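Local coordinates for protein succinyl-CoA ligase (ADP-forming) subunit alpha (Methanosaeta concilii, PDB 6HXI) that belongs to the succinyl-CoA synthetase family, joining a Rossmann-like, coenzyme A-holding part to a citrate synthase-like C-terminal domain in one chain, at residues A15-Y20 and Q26-F31; A51-A56 and E62-M67; L73-Y78 and L101-I106; G152-T157 and G180-A185. All coordinates share one frame; numbering follows the deposited sequence.

Contact 1 (A15-Y20 and Q26-F31); sequences AFVYGY and QRMLDF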
loop_
_atom_site.group_PDB
_atom_site.type_symbol
_atom_site.label_atom_id
_atom_site.label_comp_id
_atom_site.label_asym_id
_atom_site.label_seq_id
_atom_site.Cartn_x
_atom_site.Cartn_y
_atom_site.Cartn_z
ATOM N N ALA B 15 6.781 36.626 28.657
ATOM C CA ALA B 15 7.449 37.027 27.441
ATOM C C ALA B 15 7.075 36.209 26.211
ATOM O O ALA B 15 6.571 35.089 26.323
ATOM C CB ALA B 15 8.967 36.947 27.644
ATOM N N PHE B 16 7.385 36.778 25.029
ATOM C CA PHE B 16 7.295 36.119 23.747
ATOM C C PHE B 16 8.718 35.956 23.288
ATOM O O PHE B 16 9.552 36.824 23.532
ATOM C CB PHE B 16 6.558 36.969 22.714
ATOM C CG PHE B 16 5.120 37.314 23.022
ATOM C CD1 PHE B 16 4.181 36.312 23.254
ATOM C CD2 PHE B 16 4.686 38.630 22.984
ATOM C CE1 PHE B 16 2.837 36.628 23.477
ATOM C CE2 PHE B 16 3.352 38.949 23.245
ATOM C CZ PHE B 16 2.426 37.943 23.462
ATOM N N VAL B 17 9.011 34.836 22.664
ATOM C CA VAL B 17 10.306 34.605 22.062
ATOM C C VAL B 17 10.027 34.645 20.570
ATOM O O VAL B 17 9.298 33.791 20.064
ATOM C CB VAL B 17 10.968 33.268 22.517
ATOM C CG1 VAL B 17 12.232 32.973 21.691
ATOM C CG2 VAL B 17 11.295 33.297 24.002
ATOM N N TYR B 18 10.521 35.677 19.885
ATOM C CA TYR B 18 10.389 35.812 18.432
ATOM C C TYR B 18 11.575 35.065 17.809
ATOM O O TYR B 18 12.741 35.432 18.032
ATOM C CB TYR B 18 10.385 37.298 17.977
ATOM C CG TYR B 18 10.067 37.427 16.505
ATOM C CD1 TYR B 18 11.042 37.196 15.540
ATOM C CD2 TYR B 18 8.766 37.685 16.072
ATOM C CE1 TYR B 18 10.740 37.229 14.190
ATOM C CE2 TYR B 18 8.456 37.737 14.715
ATOM C CZ TYR B 18 9.446 37.495 13.780
ATOM O OH TYR B 18 9.164 37.553 12.445
ATOM N N GLY B 19 11.258 34.030 17.039
ATOM C CA GLY B 19 12.244 33.194 16.373
ATOM C C GLY B 19 12.285 31.830 17.018
ATOM O O GLY B 19 12.257 31.731 18.242
ATOM N N TYR B 20 12.369 30.773 16.202
ATOM C CA TYR B 20 12.379 29.402 16.702
ATOM C C TYR B 20 13.733 28.994 17.254
ATOM O O TYR B 20 14.460 28.231 16.639
ATOM C CB TYR B 20 11.846 28.418 15.636
ATOM C CG TYR B 20 11.309 27.133 16.225
ATOM C CD1 TYR B 20 10.418 27.149 17.293
ATOM C CD2 TYR B 20 11.720 25.894 15.738
ATOM C CE1 TYR B 20 9.947 25.967 17.861
ATOM C CE2 TYR B 20 11.233 24.708 16.284
ATOM C CZ TYR B 20 10.314 24.751 17.317
ATOM O OH TYR B 20 9.845 23.583 17.873
ATOM N N GLN B 26 14.584 26.703 25.906
ATOM C CA GLN B 26 14.900 25.774 26.989
ATOM C C GLN B 26 15.694 26.433 28.139
ATOM O O GLN B 26 15.412 26.143 29.300
ATOM C CB GLN B 26 15.605 24.492 26.482
ATOM C CG GLN B 26 15.689 23.389 27.562
ATOM C CD GLN B 26 14.321 22.984 28.068
ATOM O OE1 GLN B 26 13.570 22.272 27.395
ATOM N NE2 GLN B 26 13.936 23.469 29.239
ATOM N N ARG B 27 16.648 27.323 27.815
ATOM C CA ARG B 27 17.471 28.031 28.803
ATOM C C ARG B 27 16.599 28.899 29.695
ATOM O O ARG B 27 16.762 28.872 30.919
ATOM C CB ARG B 27 18.562 28.875 28.117
ATOM C CG ARG B 27 19.661 28.018 27.520
ATOM C CD ARG B 27 20.932 28.773 27.326
ATOM N NE ARG B 27 22.030 27.849 27.073
ATOM C CZ ARG B 27 22.550 27.627 25.878
ATOM N NH1 ARG B 27 23.551 26.775 25.733
ATOM N NH2 ARG B 27 22.065 28.248 24.810
ATOM N N MET B 28 15.638 29.637 29.087
ATOM C CA MET B 28 14.723 30.489 29.843
ATOM C C MET B 28 13.884 29.653 30.826
ATOM O O MET B 28 13.848 29.954 32.019
ATOM C CB MET B 28 13.838 31.326 28.907
ATOM C CG MET B 28 14.593 32.453 28.255
ATOM S SD MET B 28 13.624 33.417 27.074
ATOM C CE MET B 28 12.552 34.311 28.179
ATOM N N LEU B 29 13.288 28.550 30.335
ATOM C CA LEU B 29 12.469 27.657 31.146
ATOM C C LEU B 29 13.265 27.016 32.275
ATOM O O LEU B 29 12.755 26.898 33.395
ATOM C CB LEU B 29 11.810 26.575 30.278
ATOM C CG LEU B 29 10.790 27.079 29.280
ATOM C CD1 LEU B 29 10.419 25.985 28.282
ATOM C CD2 LEU B 29 9.555 27.604 29.989
ATOM N N ASP B 30 14.522 26.637 31.992
ATOM C CA ASP B 30 15.401 26.017 32.976
ATOM C C ASP B 30 15.687 26.977 34.138
ATOM O O ASP B 30 15.716 26.554 35.291
ATOM C CB ASP B 30 16.706 25.545 32.299
ATOM C CG ASP B 30 16.631 24.192 31.612
ATOM O OD1 ASP B 30 15.574 23.534 31.704
ATOM O OD2 ASP B 30 17.650 23.771 31.028
ATOM N N PHE B 31 15.864 28.262 33.830
ATOM C CA PHE B 31 16.112 29.310 34.824
ATOM C C PHE B 31 14.866 29.513 35.694
ATOM O O PHE B 31 14.978 29.546 36.906
ATOM C CB PHE B 31 16.512 30.625 34.135
ATOM C CG PHE B 31 16.951 31.707 35.094
ATOM C CD1 PHE B 31 18.086 31.545 35.889
ATOM C CD2 PHE B 31 16.230 32.889 35.209
ATOM C CE1 PHE B 31 18.502 32.560 36.769
ATOM C CE2 PHE B 31 16.639 33.896 36.104
ATOM C CZ PHE B 31 17.776 33.726 36.866
#
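Between V17 and M28 there is no flat group: a branched tip meets a thioether, and the rings of both segments have other partners. F16, whose CB leaves the strand on the side away from the helix, packs on A44 and I46 of the next strand, while Y18 rests on P48, M84 and N86, and F31 on R150. The side chain of F149, on strand 149-150, touches both A15 and M28. Across the contact itself, V17 CG2 packs on M28 SD at 3.9 Å, the two side chains sliding past each other in opposite directions. M28 runs out extended to its sulfur and then bends (chi3 72°), which swings CE toward A15; the methyl stops 4.5 Å from A15 CB, a loose touch. Everything that meets here is apolar and buried, and bound coenzyme A lies about 9 Å from the side chain of V17. F16 and V17 meanwhile spend backbone polar groups on the neighbouring strands 83-86 and 42-46. Helix 22-34 covers one face of the parallel strands, and together strand 15-18, helix 22-34 and strand 42-46 form a beta-alpha-beta unit, the opening unit of a Rossmann-like fold.

Contact 2 (A51-A56 and E62-M67); sequences AGIHKA and EIILPM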
loop_
_atom_site.group_PDB
_atom_site.type_symbol
_atom_site.label_atom_id
_atom_site.label_comp_id
_atom_site.label_asym_id
_atom_site.label_seq_id
_atom_site.Cartn_x
_atom_site.Cartn_y
_atom_site.Cartn_z
ATOM N N ALA B 51 2.631 28.269 12.713
ATOM C CA ALA B 51 1.841 28.340 13.936
ATOM C C ALA B 51 1.745 26.874 14.430
ATOM O O ALA B 51 1.884 25.941 13.630
ATOM C CB ALA B 51 0.453 28.887 13.644
ATOM N N GLY B 52 1.552 26.692 15.727
ATOM C CA GLY B 52 1.413 25.366 16.302
ATOM C C GLY B 52 1.805 25.278 17.753
ATOM O O GLY B 52 1.510 26.172 18.552
ATOM N N ILE B 53 2.491 24.191 18.091
ATOM C CA ILE B 53 2.964 23.932 19.442
ATOM C C ILE B 53 4.436 23.657 19.473
ATOM O O ILE B 53 5.023 23.211 18.472
ATOM C CB ILE B 53 2.179 22.794 20.152
ATOM C CG1 ILE B 53 2.259 21.446 19.379
ATOM C CG2 ILE B 53 0.756 23.199 20.477
ATOM C CD1 ILE B 53 1.820 20.191 20.244
ATOM N N HIS B 54 5.037 23.914 20.641
ATOM C CA HIS B 54 6.423 23.608 20.898
ATOM C C HIS B 54 6.499 22.915 22.250
ATOM O O HIS B 54 5.926 23.383 23.219
ATOM C CB HIS B 54 7.278 24.867 20.865
ATOM C CG HIS B 54 8.694 24.651 21.337
ATOM N ND1 HIS B 54 9.613 23.936 20.581
ATOM C CD2 HIS B 54 9.295 25.044 22.488
ATOM C CE1 HIS B 54 10.736 23.928 21.288
ATOM N NE2 HIS B 54 10.592 24.581 22.440
ATOM N N LYS B 55 7.182 21.789 22.307
ATOM C CA LYS B 55 7.354 21.044 23.550
ATOM C C LYS B 55 8.749 21.285 24.125
ATOM O O LYS B 55 9.740 21.205 23.418
ATOM C CB LYS B 55 7.085 19.549 23.291
ATOM C CG LYS B 55 7.212 18.656 24.526
ATOM C CD LYS B 55 6.602 17.253 24.306
ATOM C CE LYS B 55 7.200 16.489 23.160
ATOM N NZ LYS B 55 8.680 16.429 23.247
ATOM N N ALA B 56 8.823 21.572 25.412
ATOM C CA ALA B 56 10.063 21.813 26.141
ATOM C C ALA B 56 9.934 21.213 27.543
ATOM O O ALA B 56 8.853 20.752 27.925
ATOM C CB ALA B 56 10.316 23.311 26.237
ATOM N N GLU B 62 7.628 17.552 30.849
ATOM C CA GLU B 62 7.457 18.186 29.559
ATOM C C GLU B 62 6.205 19.034 29.492
ATOM O O GLU B 62 5.157 18.628 29.985
ATOM C CB GLU B 62 7.502 17.154 28.452
ATOM C CG GLU B 62 8.908 16.630 28.243
ATOM C CD GLU B 62 9.045 15.748 27.022
ATOM O OE1 GLU B 62 8.233 14.806 26.873
ATOM O OE2 GLU B 62 9.925 16.039 26.181
ATOM N N ILE B 63 6.324 20.237 28.926
ATOM C CA ILE B 63 5.213 21.189 28.821
ATOM C C ILE B 63 5.000 21.633 27.380
ATOM O O ILE B 63 5.901 21.473 26.566
ATOM C CB ILE B 63 5.339 22.404 29.813
ATOM C CG1 ILE B 63 6.576 23.283 29.515
ATOM C CG2 ILE B 63 5.296 21.948 31.285
ATOM C CD1 ILE B 63 6.403 24.742 29.895
ATOM N N ILE B 64 3.838 22.208 27.077
ATOM C CA ILE B 64 3.524 22.681 25.728
ATOM C C ILE B 64 3.465 24.202 25.702
ATOM O O ILE B 64 2.755 24.806 26.490
ATOM C CB ILE B 64 2.218 22.012 25.164
ATOM C CG1 ILE B 64 2.306 20.458 25.076
ATOM C CG2 ILE B 64 1.747 22.596 23.835
ATOM C CD1 ILE B 64 3.557 19.840 24.502
ATOM N N LEU B 65 4.161 24.810 24.765
ATOM C CA LEU B 65 4.074 26.253 24.550
ATOM C C LEU B 65 3.377 26.507 23.225
ATOM O O LEU B 65 3.700 25.840 22.241
ATOM C CB LEU B 65 5.447 26.945 24.559
ATOM C CG LEU B 65 6.203 26.901 25.893
ATOM C CD1 LEU B 65 7.521 27.587 25.762
ATOM C CD2 LEU B 65 5.369 27.485 27.040
ATOM N N PRO B 66 2.426 27.469 23.188
ATOM C CA PRO B 66 1.780 27.817 21.911
ATOM C C PRO B 66 2.740 28.590 21.005
ATOM O O PRO B 66 3.674 29.235 21.481
ATOM C CB PRO B 66 0.568 28.637 22.326
ATOM C CG PRO B 66 0.933 29.199 23.649
ATOM C CD PRO B 66 1.945 28.323 24.295
ATOM N N MET B 67 2.528 28.493 19.691
ATOM C CA MET B 67 3.419 29.074 18.706
ATOM C C MET B 67 2.608 29.777 17.624
ATOM O O MET B 67 1.731 29.161 17.018
ATOM C CB MET B 67 4.332 27.947 18.197
ATOM C CG MET B 67 5.481 28.404 17.360
ATOM S SD MET B 67 6.651 27.032 17.141
ATOM C CE MET B 67 5.797 26.026 15.963
#
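G52 with M67, H54 with L65 and A56 with I63 are the hydrogen-bonded pairs of this antiparallel hairpin, each joined by two N-H to O=C bonds. The middle pair is tight: L65 N reaches H54 O at 2.7 Å and almost straight, 176° at the hydrogen. M67 N to G52 O is more bent, at 131°, with the donor above the carbonyl plane. Between these pairs, CA-H groups lean on carbonyls, as where K55 CA meets I63 O at 3.4 Å.

The apolar contacts of I53, K55 and I64 share one face. I64 touches with two branches: CG2 meets I53 CG2 at 3.6 Å, and CD1 lies 3.7 Å from K55 CB. I356 of a second subunit packs on all three residues. On the other face, M67 lays CB against G52 O at 3.4 Å, and H54 ND1 is hydrogen-bonded to Y20 OH.

The charged pair stands at the A56-I63 end. K55, bent at chi3 and chi4, brings NZ to E62 OE2 at 3.2 Å, from above the carboxylate plane. This salt bridge shares both its charged ends with T353 of the second subunit: its O takes K55 NZ, and its OG1 bonds E62 OE1. The two charges probably partly offset each other while both also bond to T353. The face of I53, K55 and I64 thus meets other subunits, while that of H54, A56, L65 and M67 packs mainly on helix 22-34 and strand 42-46.

Contact 3 (L73-Y78 and L101-I106); sequences LAALAY and LKEDTI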
loop_
_atom_site.group_PDB
_atom_site.type_symbol
_atom_site.label_atom_id
_atom_site.label_comp_id
_atom_site.label_asym_id
_atom_site.label_seq_id
_atom_site.Cartn_x
_atom_site.Cartn_y
_atom_site.Cartn_z
ATOM N N LEU B 73 -0.986 38.591 16.544
ATOM C CA LEU B 73 -1.808 37.429 16.913
ATOM C C LEU B 73 -1.433 36.897 18.293
ATOM O O LEU B 73 -2.324 36.563 19.083
ATOM C CB LEU B 73 -1.738 36.312 15.870
ATOM C CG LEU B 73 -2.613 36.488 14.633
ATOM C CD1 LEU B 73 -2.189 35.541 13.538
ATOM C CD2 LEU B 73 -4.087 36.262 14.950
ATOM N N ALA B 74 -0.127 36.861 18.597
ATOM C CA ALA B 74 0.378 36.415 19.900
ATOM C C ALA B 74 -0.025 37.406 20.973
ATOM O O ALA B 74 -0.529 36.985 22.011
ATOM C CB ALA B 74 1.888 36.254 19.868
ATOM N N ALA B 75 0.158 38.722 20.710
ATOM C CA ALA B 75 -0.160 39.796 21.650
ATOM C C ALA B 75 -1.634 39.782 22.052
ATOM O O ALA B 75 -1.937 39.891 23.239
ATOM C CB ALA B 75 0.238 41.146 21.076
ATOM N N LEU B 76 -2.531 39.568 21.079
ATOM C CA LEU B 76 -3.970 39.457 21.312
ATOM C C LEU B 76 -4.324 38.204 22.146
ATOM O O LEU B 76 -5.215 38.270 22.993
ATOM C CB LEU B 76 -4.737 39.464 19.977
ATOM C CG LEU B 76 -6.212 39.844 20.084
ATOM C CD1 LEU B 76 -6.393 41.356 20.051
ATOM C CD2 LEU B 76 -7.020 39.193 18.989
ATOM N N ALA B 77 -3.613 37.082 21.934
ATOM C CA ALA B 77 -3.854 35.862 22.716
ATOM C C ALA B 77 -3.254 35.964 24.137
ATOM O O ALA B 77 -3.888 35.546 25.103
ATOM C CB ALA B 77 -3.292 34.654 21.990
ATOM N N TYR B 78 -2.054 36.556 24.272
ATOM C CA TYR B 78 -1.378 36.701 25.563
ATOM C C TYR B 78 -1.085 38.173 25.885
ATOM O O TYR B 78 0.081 38.578 25.823
ATOM C CB TYR B 78 -0.118 35.791 25.646
ATOM C CG TYR B 78 -0.459 34.319 25.558
ATOM C CD1 TYR B 78 -0.827 33.600 26.694
ATOM C CD2 TYR B 78 -0.545 33.677 24.329
ATOM C CE1 TYR B 78 -1.235 32.271 26.613
ATOM C CE2 TYR B 78 -0.973 32.355 24.231
ATOM C CZ TYR B 78 -1.295 31.646 25.378
ATOM O OH TYR B 78 -1.708 30.330 25.278
ATOM N N LEU B 101 6.933 47.093 19.148
ATOM C CA LEU B 101 6.843 48.396 19.836
ATOM C C LEU B 101 5.475 49.079 19.583
ATOM O O LEU B 101 4.964 49.782 20.452
ATOM C CB LEU B 101 8.010 49.338 19.431
ATOM C CG LEU B 101 9.441 49.007 19.928
ATOM C CD1 LEU B 101 10.474 49.937 19.293
ATOM C CD2 LEU B 101 9.568 49.106 21.455
ATOM N N LYS B 102 4.880 48.841 18.416
ATOM C CA LYS B 102 3.563 49.367 18.047
ATOM C C LYS B 102 2.415 48.654 18.806
ATOM O O LYS B 102 1.310 49.186 18.872
ATOM C CB LYS B 102 3.363 49.358 16.515
ATOM C CG LYS B 102 4.164 50.467 15.819
ATOM C CD LYS B 102 4.516 50.142 14.368
ATOM C CE LYS B 102 5.586 51.068 13.818
ATOM N NZ LYS B 102 6.011 50.684 12.442
ATOM N N GLU B 103 2.695 47.479 19.405
ATOM C CA GLU B 103 1.740 46.721 20.221
ATOM C C GLU B 103 1.616 47.394 21.580
ATOM O O GLU B 103 2.634 47.585 22.250
ATOM C CB GLU B 103 2.196 45.258 20.421
ATOM C CG GLU B 103 2.020 44.366 19.212
ATOM C CD GLU B 103 0.608 44.243 18.671
ATOM O OE1 GLU B 103 -0.345 44.119 19.478
ATOM O OE2 GLU B 103 0.459 44.294 17.428
ATOM N N ASP B 104 0.382 47.718 21.997
ATOM C CA ASP B 104 0.083 48.386 23.265
ATOM C C ASP B 104 0.494 47.592 24.509
ATOM O O ASP B 104 0.808 48.194 25.534
ATOM C CB ASP B 104 -1.411 48.760 23.347
ATOM C CG ASP B 104 -1.866 49.790 22.328
ATOM O OD1 ASP B 104 -1.087 50.741 22.051
ATOM O OD2 ASP B 104 -3.013 49.665 21.825
ATOM N N THR B 105 0.515 46.256 24.417
ATOM C CA THR B 105 0.850 45.364 25.539
ATOM C C THR B 105 2.343 45.097 25.709
ATOM O O THR B 105 2.745 44.671 26.787
ATOM C CB THR B 105 0.068 44.061 25.439
ATOM O OG1 THR B 105 0.340 43.461 24.169
ATOM C CG2 THR B 105 -1.454 44.269 25.649
ATOM N N ILE B 106 3.168 45.338 24.677
ATOM C CA ILE B 106 4.615 45.106 24.798
ATOM C C ILE B 106 5.307 46.389 25.258
ATOM O O ILE B 106 5.028 47.467 24.734
ATOM C CB ILE B 106 5.222 44.460 23.518
ATOM C CG1 ILE B 106 4.698 43.022 23.356
ATOM C CG2 ILE B 106 6.760 44.456 23.529
ATOM C CD1 ILE B 106 4.422 42.610 21.936
HETATM O O HOH W 1 1.136 40.880 24.795
#
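Y78 O and T105 OG1 are joined through one water, the shortest polar link here. The water gives a proton to Y78 O at 2.7 Å and takes one from T105 OG1 at 2.8 Å, so it donates on one side and accepts on the other. T105 presents its hydroxyl because OG1 sits between the backbone N and the carbonyl carbon (chi1 56°). Y78 is the first residue to leave the helical conformation after helix 71-77, and its carbonyl turns to the water; its ring goes elsewhere, onto P66, Y68 and F16.

Beside the water lies the direct contact, made by a single methyl. A75 CB points from the helix into the turn that runs from E103 to I106, and is met by two oxygens: E103 OE1 comes to 3.4 Å and T105 OG1 to 3.9 Å. The bend of E103 at chi2 (-58°) brings OE1 to the methyl; CD is 3.9 Å from A75 CB, and the same side chain also leans on I71 and P72. The turn is of type I, closed by a weak bond from I106 N to E103 O, while K133 NZ hydrogen-bonds both L101 O and I106 O.

Helix 71-77 thus meets the turn that follows helix 93-102 with a small apolar group against oxygens. One carboxylate oxygen against a methyl contributes van der Waals contact but little directional hold, and the polar connection found between the two segments is the bridging water.

Contact 4 (G152-T157 and G180-A185); sequences GNTAGT and GMLNEA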
loop_
_atom_site.group_PDB
_atom_site.type_symbol
_atom_site.label_atom_id
_atom_site.label_comp_id
_atom_site.label_asym_id
_atom_site.label_seq_id
_atom_site.Cartn_x
_atom_site.Cartn_y
_atom_site.Cartn_z
ATOM N N GLY B 152 16.590 35.226 26.919
ATOM C CA GLY B 152 17.158 34.189 26.059
ATOM C C GLY B 152 18.317 33.413 26.649
ATOM O O GLY B 152 18.180 32.741 27.674
ATOM N N ASN B 153 19.486 33.560 26.032
ATOM C CA ASN B 153 20.712 32.857 26.435
ATOM C C ASN B 153 21.518 33.537 27.532
ATOM O O ASN B 153 22.581 33.023 27.893
ATOM C CB ASN B 153 21.598 32.641 25.224
ATOM C CG ASN B 153 20.972 31.733 24.185
ATOM O OD1 ASN B 153 20.646 30.590 24.456
ATOM N ND2 ASN B 153 20.881 32.203 22.945
ATOM N N THR B 154 21.047 34.680 28.068
ATOM C CA THR B 154 21.808 35.393 29.109
ATOM C C THR B 154 22.192 34.481 30.262
ATOM O O THR B 154 21.322 33.838 30.858
ATOM C CB THR B 154 21.071 36.616 29.589
ATOM O OG1 THR B 154 20.760 37.417 28.459
ATOM C CG2 THR B 154 21.872 37.425 30.602
ATOM N N ALA B 155 23.511 34.437 30.557
ATOM C CA ALA B 155 24.175 33.697 31.642
ATOM C C ALA B 155 24.367 32.194 31.381
ATOM O O ALA B 155 24.679 31.448 32.300
ATOM C CB ALA B 155 23.494 33.934 32.981
ATOM N N GLY B 156 24.246 31.787 30.122
ATOM C CA GLY B 156 24.585 30.456 29.639
ATOM C C GLY B 156 23.958 29.236 30.258
ATOM O O GLY B 156 22.733 29.110 30.297
ATOM N N THR B 157 24.796 28.275 30.640
ATOM C CA THR B 157 24.346 26.976 31.167
ATOM C C THR B 157 23.777 27.055 32.566
ATOM O O THR B 157 24.136 27.960 33.322
ATOM C CB THR B 157 25.480 25.931 31.079
ATOM O OG1 THR B 157 26.531 26.272 31.987
ATOM C CG2 THR B 157 26.049 25.798 29.660
ATOM N N GLY B 180 29.256 38.807 26.401
ATOM C CA GLY B 180 30.141 37.798 26.992
ATOM C C GLY B 180 30.764 38.261 28.301
ATOM O O GLY B 180 30.910 37.480 29.257
ATOM N N MET B 181 31.100 39.566 28.356
ATOM C CA MET B 181 31.664 40.181 29.550
ATOM C C MET B 181 30.625 40.360 30.627
ATOM O O MET B 181 30.990 40.408 31.791
ATOM C CB MET B 181 32.404 41.471 29.225
ATOM C CG MET B 181 33.707 41.238 28.468
ATOM S SD MET B 181 34.743 39.866 29.063
ATOM C CE MET B 181 35.055 40.360 30.695
ATOM N N LEU B 182 29.321 40.383 30.252
ATOM C CA LEU B 182 28.202 40.432 31.209
ATOM C C LEU B 182 28.205 39.104 31.998
ATOM O O LEU B 182 28.000 39.109 33.207
ATOM C CB LEU B 182 26.851 40.649 30.468
ATOM C CG LEU B 182 25.539 40.526 31.262
ATOM C CD1 LEU B 182 25.243 41.786 32.028
ATOM C CD2 LEU B 182 24.377 40.253 30.331
ATOM N N ASN B 183 28.519 38.000 31.320
ATOM C CA ASN B 183 28.559 36.689 31.959
ATOM C C ASN B 183 29.782 36.522 32.832
ATOM O O ASN B 183 29.679 35.960 33.920
ATOM C CB ASN B 183 28.401 35.550 30.956
ATOM C CG ASN B 183 27.972 34.254 31.586
ATOM O OD1 ASN B 183 27.436 34.224 32.700
ATOM N ND2 ASN B 183 28.184 33.148 30.881
ATOM N N GLU B 184 30.933 37.030 32.379
ATOM C CA GLU B 184 32.163 37.037 33.172
ATOM C C GLU B 184 31.938 37.935 34.408
ATOM O O GLU B 184 32.320 37.549 35.514
ATOM C CB GLU B 184 33.366 37.527 32.340
ATOM C CG GLU B 184 34.720 37.198 32.959
ATOM C CD GLU B 184 35.039 35.717 33.075
ATOM O OE1 GLU B 184 35.536 35.298 34.144
ATOM O OE2 GLU B 184 34.752 34.967 32.115
ATOM N N ALA B 185 31.273 39.094 34.222
ATOM C CA ALA B 185 30.964 40.031 35.320
ATOM C C ALA B 185 30.057 39.386 36.365
ATOM O O ALA B 185 30.288 39.585 37.538
ATOM C CB ALA B 185 30.323 41.299 34.783
#
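A type II turn from N153 to G156, in the loop after strand 149-150, sets T154 and A155 against L182 and N183 near the start of helix 179-192. With OG1 beside the backbone N (chi1 -54°), CG2 is the branch that T154 directs at L182; the two side chains cross at an angle, with T154 CG2 and L182 CD2 3.8 Å apart. The hydroxyl on the other branch serves I151 O instead.

The amide of N183 lies with its face against the backbone of A155. OD1 is 3.5 Å from A155 CA and CG is 3.8 Å from it, so the contact is with the flat of the group and leaves its polar atoms for others. OD1 bonds N160 ND2, and ND2 is given to I342 O of the citrate lyase chain. Helix 179-192 follows strand 172-176 in the CoA-ligase part of the chain, and L182 also touches F174 and S176 of that strand. G180 N hydrogen-bonds a citrate ion, probably from the crystallisation liquor.

The turn itself closes through G156 N to N153 O at 3.0 Å, and A155 at its third position takes a positive phi (78°). R150 NH1 holds both T154 O and G156 O from within the chain, while A155 N is bonded by N344 OD1 of the citrate lyase chain. T154 also rests on V141, and N153 on F87, two residues of the coenzyme A pocket.

Contacts 1 and 4 are buried, whereas contacts 2 and 3 are only partly so. Contacts 1 and 2 serve the same sheet, one by covering it with a helix, the other by adding its edge hairpin, and Y20 and H54 connect them. R27 NH2 to N153 OD1, 2.8 Å, likewise links contact 1 to contact 4, while F16 and Y78 bring contact 1 against contact 3. Chemistry follows place: apolar tips in contact 1, a backbone ladder and shared salt bridge facing a second subunit in contact 2, a methyl among oxygens with one bridging water in contact 3, and an amide engaged by the citrate lyase chain in contact 4.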